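Local coordinates for protein enoyl-CoA hydratase/isomerase (Pseudomonas aeruginosa, PDB 3LAO) that probably adds water to the double bond of a CoA-linked steroid side chain, working as a homotrimeric enoyl-CoA hydratase of the crotonase fold, at residues Ala119-Glu122 / Leu123-Ala127; Asp179-Arg183 / Met184-Thr188; Leu213-Arg216 / Ala217-Ser221. All coordinates share one frame; numbering follows the deposited sequence.

Contact 1 of 3, residues Ala119-Glu122 / Leu123-Ala127; sequences AGIE and LMLNA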
# COMPACT_ATOMS: atom_id res chain seq x y z
N ALA B 119 -4.67 -21.60 -2.67
CA ALA B 119 -3.29 -21.60 -2.20
C ALA B 119 -2.35 -21.05 -3.26
O ALA B 119 -1.21 -20.68 -2.96
CB ALA B 119 -2.87 -23.00 -1.78
N GLY B 120 -2.82 -21.00 -4.50
CA GLY B 120 -2.01 -20.56 -5.62
C GLY B 120 -1.91 -19.05 -5.70
O GLY B 120 -0.85 -18.51 -5.99
N ILE B 121 -3.02 -18.38 -5.44
CA ILE B 121 -3.02 -16.93 -5.27
C ILE B 121 -1.92 -16.49 -4.30
O ILE B 121 -1.06 -15.69 -4.65
CB ILE B 121 -4.38 -16.42 -4.75
CG1 ILE B 121 -5.47 -16.69 -5.78
CG2 ILE B 121 -4.30 -14.93 -4.43
CD1 ILE B 121 -6.86 -16.28 -5.33
N GLU B 122 -1.96 -17.03 -3.08
CA GLU B 122 -1.04 -16.63 -2.04
C GLU B 122 0.38 -16.99 -2.44
O GLU B 122 1.33 -16.29 -2.12
CB GLU B 122 -1.39 -17.29 -0.71
CG GLU B 122 -1.56 -16.27 0.46
CD GLU B 122 -0.21 -15.87 1.13
OE1 GLU B 122 0.42 -14.87 0.70
OE2 GLU B 122 0.23 -16.55 2.11
N LEU B 123 0.50 -18.07 -3.19
CA LEU B 123 1.81 -18.52 -3.60
C LEU B 123 2.32 -17.50 -4.59
O LEU B 123 3.48 -17.09 -4.55
CB LEU B 123 1.66 -19.88 -4.25
CG LEU B 123 2.90 -20.69 -4.58
CD1 LEU B 123 3.77 -20.83 -3.33
CD2 LEU B 123 2.45 -22.05 -5.11
N MSE B 124 1.43 -17.04 -5.46
CA MSE B 124 1.78 -16.05 -6.45
C MSE B 124 2.17 -14.69 -5.85
O MSE B 124 3.05 -14.01 -6.37
CB MSE B 124 0.60 -15.87 -7.38
CG MSE B 124 0.93 -15.07 -8.58
SE MSE B 124 -0.68 -14.78 -9.60
CE MSE B 124 -1.63 -13.60 -8.39
N LEU B 125 1.52 -14.29 -4.76
CA LEU B 125 1.79 -12.97 -4.17
C LEU B 125 3.06 -12.96 -3.32
O LEU B 125 3.45 -11.93 -2.82
CB LEU B 125 0.63 -12.50 -3.31
CG LEU B 125 -0.71 -12.33 -4.01
CD1 LEU B 125 -1.83 -12.15 -2.97
CD2 LEU B 125 -0.60 -11.15 -4.97
N ASN B 126 3.66 -14.11 -3.13
CA ASN B 126 4.88 -14.20 -2.40
C ASN B 126 6.08 -14.03 -3.33
O ASN B 126 7.23 -14.06 -2.93
CB ASN B 126 4.96 -15.55 -1.71
CG ASN B 126 6.09 -15.62 -0.71
OD1 ASN B 126 6.09 -14.88 0.28
ND2 ASN B 126 7.07 -16.50 -0.96
N ALA B 127 5.81 -13.85 -4.60
CA ALA B 127 6.87 -13.70 -5.59
C ALA B 127 7.14 -12.21 -5.90
O ALA B 127 6.40 -11.33 -5.49
CB ALA B 127 6.48 -14.43 -6.84
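Met124 N and Gly120 O form the shortest bond here, 2.8 Å, with the donor tilted 24° from the carbonyl plane. Leu125 N meets Ile121 O at 2.9 Å, in the plane of the Ile121 carbonyl. Glu122 O is approached by two backbone N-H groups through weak bonds: Leu125 N and Asn126 N each lie 3.3 Å from it. Ala119 O takes a weak bond from Leu123 N and a second donor in Trp97 NE1. Among side chains, Ile121 and Leu125 run alongside each other, pointing the same way, and Ile121 CG2 touches Leu125 CD1 at 4.0 Å. Leu125 CG also rests 3.4 Å from Ile121 O, because it stands beside its own backbone N (chi1 -61°). Glu122 OE1 forms a salt bridge with Arg156, although the side chain, which lies against Trp97, is poorly ordered. As in other crotonase-fold enzymes, the amino end of this helix probably borders the thioester pocket. The short helix is buried near the middle of the chain: Ile121 and selenomethionine Met124 pack on Phe138 of strand 137-139, Met124 and Ala127 on Val110 of strand 108-112, and Leu125 on Phe157 of helix 156-161.

Contact 2 of 3, residues Asp179-Arg183 / Met184-Thr188; sequences DEALR and MRLLT
The backbone of Asp179-Arg183 makes up nearly the whole of the short helix 178-183, and Met184-Thr188 leaves it through a Schellman motif. Arg185, with positive phi (70°), turns the chain. Leu186 N reaches back to Ala181 O at 3.0 Å in a nearly straight bond, while Arg185 N meets Leu182 O at 2.9 Å from well above the carbonyl plane. Met184 N makes only weak bonds, to Glu180 O and Ala181 O, so that Ala181 O takes two donors.

The reversal brings Leu187 back over the helix. Its CD1 lies 3.7 Å from Ala181 CB, and Leu186 CD1 approaches the same methyl, so both leucines pack on this one alanine. Leu182 contributes CD1, which sits near Leu187 CB and the carbonyl oxygens of Leu187 and Thr188. The CG of selenomethionine Met184 lies over one face of the Arg183 guanidinium, 3.8 Å from NH2, and its CE reaches Glu180 CG.

At the subunit interface, Arg185 NH1 bonds to Ala160 O of the second subunit, and Thr188 OG1 to Thr164 OG1 of that subunit. Arg183 NH2 has a second acidic partner in Asp165, and Glu180 OE2 a second donor in Tyr169 OH. Arg183, bent at chi3 (60°), grips Glu180 side-on in a salt bridge: NE to OE1 at 3.0 Å and NH2 to OE2 at 2.8 Å, both oxygens in the guanidinium plane, though the nitrogens sit above the carboxylate plane.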
# COMPACT_ATOMS: atom_id res chain seq x y z
N ASP B 179 -7.10 -10.41 -16.12
CA ASP B 179 -7.13 -8.97 -16.35
C ASP B 179 -7.53 -8.20 -15.10
O ASP B 179 -7.03 -7.09 -14.85
CB ASP B 179 -8.00 -8.62 -17.56
CG ASP B 179 -7.27 -8.83 -18.87
OD1 ASP B 179 -7.78 -9.58 -19.73
OD2 ASP B 179 -6.16 -8.28 -19.03
N GLU B 180 -8.41 -8.82 -14.32
CA GLU B 180 -8.84 -8.25 -13.05
C GLU B 180 -7.71 -8.33 -12.00
O GLU B 180 -7.47 -7.39 -11.22
CB GLU B 180 -10.11 -8.99 -12.60
CG GLU B 180 -10.70 -8.51 -11.26
CD GLU B 180 -11.35 -7.14 -11.30
OE1 GLU B 180 -11.29 -6.47 -12.35
OE2 GLU B 180 -11.93 -6.74 -10.26
N ALA B 181 -6.99 -9.45 -12.01
CA ALA B 181 -5.82 -9.57 -11.17
C ALA B 181 -4.73 -8.48 -11.49
O ALA B 181 -4.15 -7.89 -10.58
CB ALA B 181 -5.27 -10.99 -11.19
N LEU B 182 -4.51 -8.19 -12.77
CA LEU B 182 -3.60 -7.13 -13.16
C LEU B 182 -4.09 -5.77 -12.68
O LEU B 182 -3.30 -4.94 -12.21
CB LEU B 182 -3.45 -7.10 -14.68
CG LEU B 182 -2.47 -6.08 -15.28
CD1 LEU B 182 -1.01 -6.42 -14.92
CD2 LEU B 182 -2.64 -5.98 -16.80
N ARG B 183 -5.39 -5.54 -12.78
CA ARG B 183 -5.97 -4.25 -12.41
C ARG B 183 -5.76 -3.98 -10.92
O ARG B 183 -5.71 -2.87 -10.49
CB ARG B 183 -7.47 -4.23 -12.74
CG ARG B 183 -8.16 -2.89 -12.52
CD ARG B 183 -9.72 -2.96 -12.52
NE ARG B 183 -10.27 -3.83 -11.47
CZ ARG B 183 -10.52 -3.46 -10.20
NH1 ARG B 183 -10.23 -2.22 -9.84
NH2 ARG B 183 -11.02 -4.32 -9.31
N MSE B 184 -5.68 -5.05 -10.15
CA MSE B 184 -5.54 -4.97 -8.72
C MSE B 184 -4.07 -5.11 -8.33
O MSE B 184 -3.77 -5.18 -7.14
CB MSE B 184 -6.34 -6.10 -8.05
CG MSE B 184 -7.86 -5.99 -8.17
SE MSE B 184 -8.88 -7.31 -7.05
CE MSE B 184 -8.25 -8.96 -7.93
N ARG B 185 -3.18 -5.19 -9.32
CA ARG B 185 -1.72 -5.23 -9.06
C ARG B 185 -1.22 -6.52 -8.41
O ARG B 185 -0.28 -6.51 -7.61
CB ARG B 185 -1.31 -4.02 -8.20
CG ARG B 185 -1.42 -2.73 -8.99
CD ARG B 185 -1.20 -1.51 -8.10
NE ARG B 185 -1.05 -1.83 -6.68
CZ ARG B 185 -0.68 -0.94 -5.75
NH1 ARG B 185 -0.41 0.33 -6.11
NH2 ARG B 185 -0.56 -1.30 -4.46
N LEU B 186 -1.86 -7.64 -8.72
CA LEU B 186 -1.38 -8.92 -8.25
C LEU B 186 -0.41 -9.53 -9.28
O LEU B 186 0.38 -10.40 -8.96
CB LEU B 186 -2.54 -9.87 -7.94
CG LEU B 186 -3.72 -9.34 -7.12
CD1 LEU B 186 -4.83 -10.35 -7.12
CD2 LEU B 186 -3.37 -9.01 -5.70
N LEU B 187 -0.48 -9.06 -10.51
CA LEU B 187 0.33 -9.63 -11.58
C LEU B 187 1.20 -8.54 -12.04
O LEU B 187 0.85 -7.38 -11.85
CB LEU B 187 -0.54 -9.99 -12.78
CG LEU B 187 -1.42 -11.14 -12.35
CD1 LEU B 187 -2.35 -11.59 -13.46
CD2 LEU B 187 -0.46 -12.24 -11.98
N THR B 188 2.30 -8.89 -12.67
CA THR B 188 3.17 -7.90 -13.25
C THR B 188 2.69 -7.71 -14.65
O THR B 188 2.68 -6.59 -15.17
CB THR B 188 4.63 -8.41 -13.29
OG1 THR B 188 4.96 -9.05 -12.04
CG2 THR B 188 5.61 -7.28 -13.58

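Contact 3 of 3, residues Leu213-Arg216 / Ala217-Ser221; sequences LAVR and AALQS
Leu213 O accepts the N-H of Ala217 at 3.0 Å, the first of four successive i to i+4 bonds that run through most of helix 212-222. Ala218 N follows onto Ala214 O at 2.9 Å, Leu219 N onto Val215 O at 3.0 Å, and Gln220 N onto Arg216 O at 3.0 Å. Every N-H points within 25° or so of straight at its acceptor. The Leu219 bond differs from its fellows in direction, entering nearly along the C=O axis (166°), whereas the other three donors are tilted out of the carbonyl plane, that of Ala217 the most. All four carbonyls of Leu213-Arg216 are thus used within the helix. One turn on, Ala217 O is met twice by a single residue: Ser221 N bonds to it at 3.0 Å, and Ser221 OG adds a weak bond at 3.3 Å, turning the hydroxyl back onto the helix.

Side-chain contact is slight. Val215 CG1 and Leu219 CD1 come to 4.4 Å on the side of the helix where both residues rest on Pro107. Leu219 CG, placed beside its own backbone N (chi1 -81°), leans near Val215 O. The alanines bring only methyl groups: Ala217 CB lies near Leu213 O, and Ala218 CB beside Val215 O. Their helix faces the second subunit, where Ala214 packs on Gly146, Ala217 on Ile147 and Ala218 on Ile170, all three belonging to that other copy.

The amides from Ala217 to Ser221 find their acceptors inside the helix itself, and the face formed by Ala214, Ala217 and Ala218 offers the neighbouring subunit small apolar groups. Cohesion here is that of a regular alpha-helix, with apolar packing by these alanines on the second subunit and by Val215 and Leu219 on Pro107.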
# COMPACT_ATOMS: atom_id res chain seq x y z
N LEU B 213 24.76 -9.10 -4.92
CA LEU B 213 24.77 -8.44 -3.63
C LEU B 213 23.79 -7.25 -3.56
O LEU B 213 23.12 -6.99 -2.53
CB LEU B 213 26.16 -7.95 -3.29
CG LEU B 213 27.15 -9.02 -2.84
CD1 LEU B 213 28.38 -8.28 -2.41
CD2 LEU B 213 26.57 -9.81 -1.69
N ALA B 214 23.71 -6.52 -4.64
CA ALA B 214 22.84 -5.35 -4.63
C ALA B 214 21.37 -5.82 -4.66
O ALA B 214 20.54 -5.27 -3.95
CB ALA B 214 23.19 -4.39 -5.78
N VAL B 215 21.07 -6.87 -5.45
CA VAL B 215 19.73 -7.44 -5.52
C VAL B 215 19.31 -7.93 -4.11
O VAL B 215 18.25 -7.53 -3.57
CB VAL B 215 19.61 -8.57 -6.58
CG1 VAL B 215 18.39 -9.47 -6.30
CG2 VAL B 215 19.55 -8.01 -7.98
N ARG B 216 20.17 -8.73 -3.50
CA ARG B 216 19.92 -9.23 -2.16
C ARG B 216 19.64 -8.12 -1.16
O ARG B 216 18.70 -8.24 -0.38
CB ARG B 216 21.07 -10.13 -1.69
CG ARG B 216 21.07 -11.51 -2.41
CD ARG B 216 21.88 -12.62 -1.69
NE ARG B 216 23.31 -12.61 -2.02
CZ ARG B 216 23.89 -13.31 -2.99
NH1 ARG B 216 25.21 -13.21 -3.19
NH2 ARG B 216 23.17 -14.10 -3.78
N ALA B 217 20.43 -7.05 -1.18
CA ALA B 217 20.24 -5.96 -0.23
C ALA B 217 18.96 -5.16 -0.55
O ALA B 217 18.30 -4.65 0.34
CB ALA B 217 21.44 -5.07 -0.24
N ALA B 218 18.61 -5.06 -1.83
CA ALA B 218 17.32 -4.48 -2.18
C ALA B 218 16.16 -5.25 -1.54
O ALA B 218 15.28 -4.62 -0.88
CB ALA B 218 17.18 -4.36 -3.70
N LEU B 219 16.17 -6.60 -1.69
CA LEU B 219 15.08 -7.46 -1.19
C LEU B 219 14.97 -7.32 0.30
O LEU B 219 13.86 -7.21 0.86
CB LEU B 219 15.27 -8.94 -1.52
CG LEU B 219 14.83 -9.30 -2.93
CD1 LEU B 219 15.35 -10.66 -3.28
CD2 LEU B 219 13.31 -9.23 -3.10
N GLN B 220 16.13 -7.34 0.94
CA GLN B 220 16.20 -7.22 2.40
C GLN B 220 15.63 -5.88 2.89
O GLN B 220 14.88 -5.86 3.86
CB GLN B 220 17.63 -7.46 2.94
CG GLN B 220 17.70 -7.68 4.44
CD GLN B 220 17.04 -9.00 4.84
OE1 GLN B 220 16.91 -9.92 4.01
NE2 GLN B 220 16.63 -9.10 6.10
N SER B 221 15.92 -4.77 2.20
CA SER B 221 15.23 -3.51 2.60
C SER B 221 13.72 -3.56 2.42
O SER B 221 12.96 -3.09 3.27
CB SER B 221 15.77 -2.32 1.83
OG SER B 221 17.10 -2.14 2.18

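How the contacts relate
From the N terminus, the chain reaches contact 1, then contact 2, then contact 3, strictly in series: none nests in or crosses another. Each is local, closing turns of a helix (1 and 3) or the reversal after one (2), and no long loop. Contacts 1 and 2 nonetheless meet in space: Met124 SE lies 3.5 Å from Leu187 CD2, and Leu125 CD2 3.6 Å from Leu186 CD2, which joins helix 119-125 to the segment leading into strand 189-191 at the edge of the main sheet. Contact 3 stands apart, its centre about 21 Å from that of contact 1 and about 25 Å from that of contact 2, yet like contact 2 it reaches the second subunit.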